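Local coordinates for cytochrome cL (Hyphomicrobium denitrificans, PDB 2D0W), which carries a covalently bound haem for electron transfer and probably accepts electrons from methanol dehydrogenase during methanol oxidation, at residues 83-86 / 90-93. Numbering follows the deposited sequence.
Sequences PKNT and GLFE. With HEM (protoporphyrin IX containing Fe), chain H.
With CG of Asn-85 anti to its own carbonyl carbon (chi1 -74°), the amide of that residue reaches past the start of helix 88-97 to the haem, while Leu-91 sets CG anti to its backbone N and sends CD1 to the same cofactor. The two ends of the Asn-85 amide do different work. Asn-85 ND2 donates to propionate oxygen O1A of the haem over 2.7 Å, in a bent bond with 143° at the hydrogen. Asn-85 OD1 faces the helix and lies 3.0 Å from Gly-90 O; both are acceptors, so this approach is not itself a bond. The single hydroxyl of Thr-94 lies within bonding reach of both oxygens and must share its one proton between them, which is consistent with two acceptors lying so near each other. The amide is thus held at both ends, which probably limits its rotation. Were Asn-85 replaced by an alanine, the propionate would probably lose this donor and the Thr-94 hydroxyl one of its two oxygen partners. Next to the amide the backbones close in: Gly-90 CA, which bears no side chain, sits 3.1 Å from Lys-84 O, with 152° at the hydrogen, a CH···O contact. Leu-91 brings CD1 to 3.3 Å from methyl CMA of the haem, adding an apolar contact beside the polar one. The 3-10 turn 83-86 leads into helix 88-97 as part of the haem pocket of this cytochrome c fold, and helix 112-124 packs against Leu-91 through Ile-122 and binds Asn-85 O through Arg-123.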
loop_
_atom_site.group_PDB
_atom_site.type_symbol
_atom_site.label_atom_id
_atom_site.label_comp_id
_atom_site.label_asym_id
_atom_site.label_seq_id
_atom_site.Cartn_x
_atom_site.Cartn_y
_atom_site.Cartn_z
ATOM N N PRO A 83 14.438 2.861 2.204
ATOM C CA PRO A 83 13.726 4.162 2.283
ATOM C C PRO A 83 12.878 4.624 1.064
ATOM O O PRO A 83 12.016 5.464 1.240
ATOM C CB PRO A 83 14.838 5.174 2.687
ATOM C CG PRO A 83 16.161 4.503 2.289
ATOM C CD PRO A 83 15.916 2.992 2.268
ATOM N N LYS A 84 13.100 4.087 -0.130
ATOM C CA LYS A 84 12.171 4.318 -1.251
ATOM C C LYS A 84 10.750 3.767 -0.983
ATOM O O LYS A 84 9.837 3.967 -1.789
ATOM C CB LYS A 84 12.709 3.717 -2.556
ATOM C CG LYS A 84 13.784 4.578 -3.241
ATOM C CD LYS A 84 14.125 4.086 -4.670
ATOM C CE LYS A 84 15.550 4.510 -5.066
ATOM N NZ LYS A 84 16.172 3.673 -6.170
ATOM N N ASN A 85 10.575 3.089 0.142
ATOM C CA ASN A 85 9.244 2.643 0.577
ATOM C C ASN A 85 8.373 3.793 1.142
ATOM O O ASN A 85 7.213 3.600 1.423
ATOM C CB ASN A 85 9.333 1.441 1.532
ATOM C CG ASN A 85 9.703 0.121 0.810
ATOM O OD1 ASN A 85 9.428 -0.065 -0.400
ATOM N ND2 ASN A 85 10.296 -0.822 1.567
ATOM N N THR A 86 8.968 4.982 1.308
ATOM C CA THR A 86 8.223 6.220 1.586
ATOM C C THR A 86 7.518 6.773 0.320
ATOM O O THR A 86 6.747 7.737 0.391
ATOM C CB THR A 86 9.146 7.333 2.217
ATOM O OG1 THR A 86 10.152 7.763 1.279
ATOM C CG2 THR A 86 9.809 6.873 3.504
ATOM N N GLY A 90 8.047 2.732 -4.643
ATOM C CA GLY A 90 8.953 1.825 -3.918
ATOM C C GLY A 90 8.235 0.732 -3.166
ATOM O O GLY A 90 8.639 -0.428 -3.221
ATOM N N LEU A 91 7.180 1.105 -2.450
ATOM C CA LEU A 91 6.344 0.166 -1.719
ATOM C C LEU A 91 5.739 -0.876 -2.671
ATOM O O LEU A 91 5.808 -2.108 -2.435
ATOM C CB LEU A 91 5.250 0.938 -0.923
ATOM C CG LEU A 91 4.371 0.094 -0.006
ATOM C CD1 LEU A 91 5.268 -0.762 0.801
ATOM C CD2 LEU A 91 3.474 0.918 0.931
ATOM N N PHE A 92 5.221 -0.410 -3.796
ATOM C CA PHE A 92 4.704 -1.325 -4.791
ATOM C C PHE A 92 5.807 -2.333 -5.200
ATOM O O PHE A 92 5.560 -3.558 -5.268
ATOM C CB PHE A 92 4.189 -0.514 -5.996
ATOM C CG PHE A 92 3.808 -1.353 -7.212
ATOM C CD1 PHE A 92 2.517 -1.844 -7.356
ATOM C CD2 PHE A 92 4.747 -1.653 -8.202
ATOM C CE1 PHE A 92 2.161 -2.604 -8.478
ATOM C CE2 PHE A 92 4.411 -2.418 -9.311
ATOM C CZ PHE A 92 3.107 -2.889 -9.458
ATOM N N GLU A 93 7.012 -1.811 -5.475
ATOM C CA GLU A 93 8.107 -2.644 -5.986
ATOM C C GLU A 93 8.480 -3.673 -4.889
ATOM O O GLU A 93 8.667 -4.853 -5.181
ATOM C CB GLU A 93 9.321 -1.750 -6.365
ATOM C CG GLU A 93 9.165 -0.840 -7.557
ATOM C CD GLU A 93 10.380 0.105 -7.782
ATOM O OE1 GLU A 93 10.899 0.662 -6.777
ATOM O OE2 GLU A 93 10.819 0.296 -8.961
HETATM C CHA HEM H . 9.803 -6.650 4.553
HETATM C CHB HEM H . 5.257 -5.658 3.093
HETATM C CHC HEM H . 3.910 -10.325 3.498
HETATM C CHD HEM H . 7.987 -10.974 6.052
HETATM C C1A HEM H . 8.716 -5.942 4.036
HETATM C C2A HEM H . 8.677 -4.569 3.546
HETATM C C3A HEM H . 7.423 -4.307 3.178
HETATM C C4A HEM H . 6.600 -5.493 3.377
HETATM C CMA HEM H . 6.859 -2.962 2.615
HETATM C CAA HEM H . 9.865 -3.582 3.541
HETATM C CBA HEM H . 9.869 -2.912 4.926
HETATM C CGA HEM H . 10.885 -1.780 5.024
HETATM O O1A HEM H . 11.377 -1.297 3.976
HETATM O O2A HEM H . 11.197 -1.375 6.169
HETATM C C1B HEM H . 4.505 -6.837 3.022
HETATM C C2B HEM H . 3.122 -7.051 2.580
HETATM C C3B HEM H . 2.824 -8.257 2.614
HETATM C C4B HEM H . 3.908 -9.009 3.168
HETATM C CMB HEM H . 2.235 -5.865 2.205
HETATM C CAB HEM H . 1.620 -8.908 1.914
HETATM C CBB HEM H . 1.384 -8.700 0.656
HETATM C C1C HEM H . 4.895 -10.919 4.257
HETATM C C2C HEM H . 5.010 -12.352 4.598
HETATM C C3C HEM H . 6.091 -12.503 5.340
HETATM C C4C HEM H . 6.799 -11.213 5.401
HETATM C CMC HEM H . 3.785 -13.253 4.561
HETATM C CAC HEM H . 6.534 -13.691 6.254
HETATM C CBC HEM H . 6.443 -14.887 5.739
HETATM C C1D HEM H . 8.900 -9.961 5.835
HETATM C C2D HEM H . 10.289 -9.951 6.254
HETATM C C3D HEM H . 10.859 -8.617 5.781
HETATM C C4D HEM H . 9.761 -7.919 5.141
HETATM C CMD HEM H . 11.036 -11.086 7.019
HETATM C CAD HEM H . 12.320 -8.058 5.924
HETATM C CBD HEM H . 12.895 -8.275 4.522
HETATM C CGD HEM H . 14.151 -7.485 4.250
HETATM O O1D HEM H . 14.664 -7.516 3.116
HETATM O O2D HEM H . 14.618 -6.804 5.174
HETATM N NA HEM H . 7.433 -6.443 3.927
HETATM N NB HEM H . 4.885 -8.096 3.435
HETATM N NC HEM H . 6.029 -10.268 4.718
HETATM N ND HEM H . 8.639 -8.744 5.214
HETATM FE FE HEM H . 6.756 -8.403 4.228
#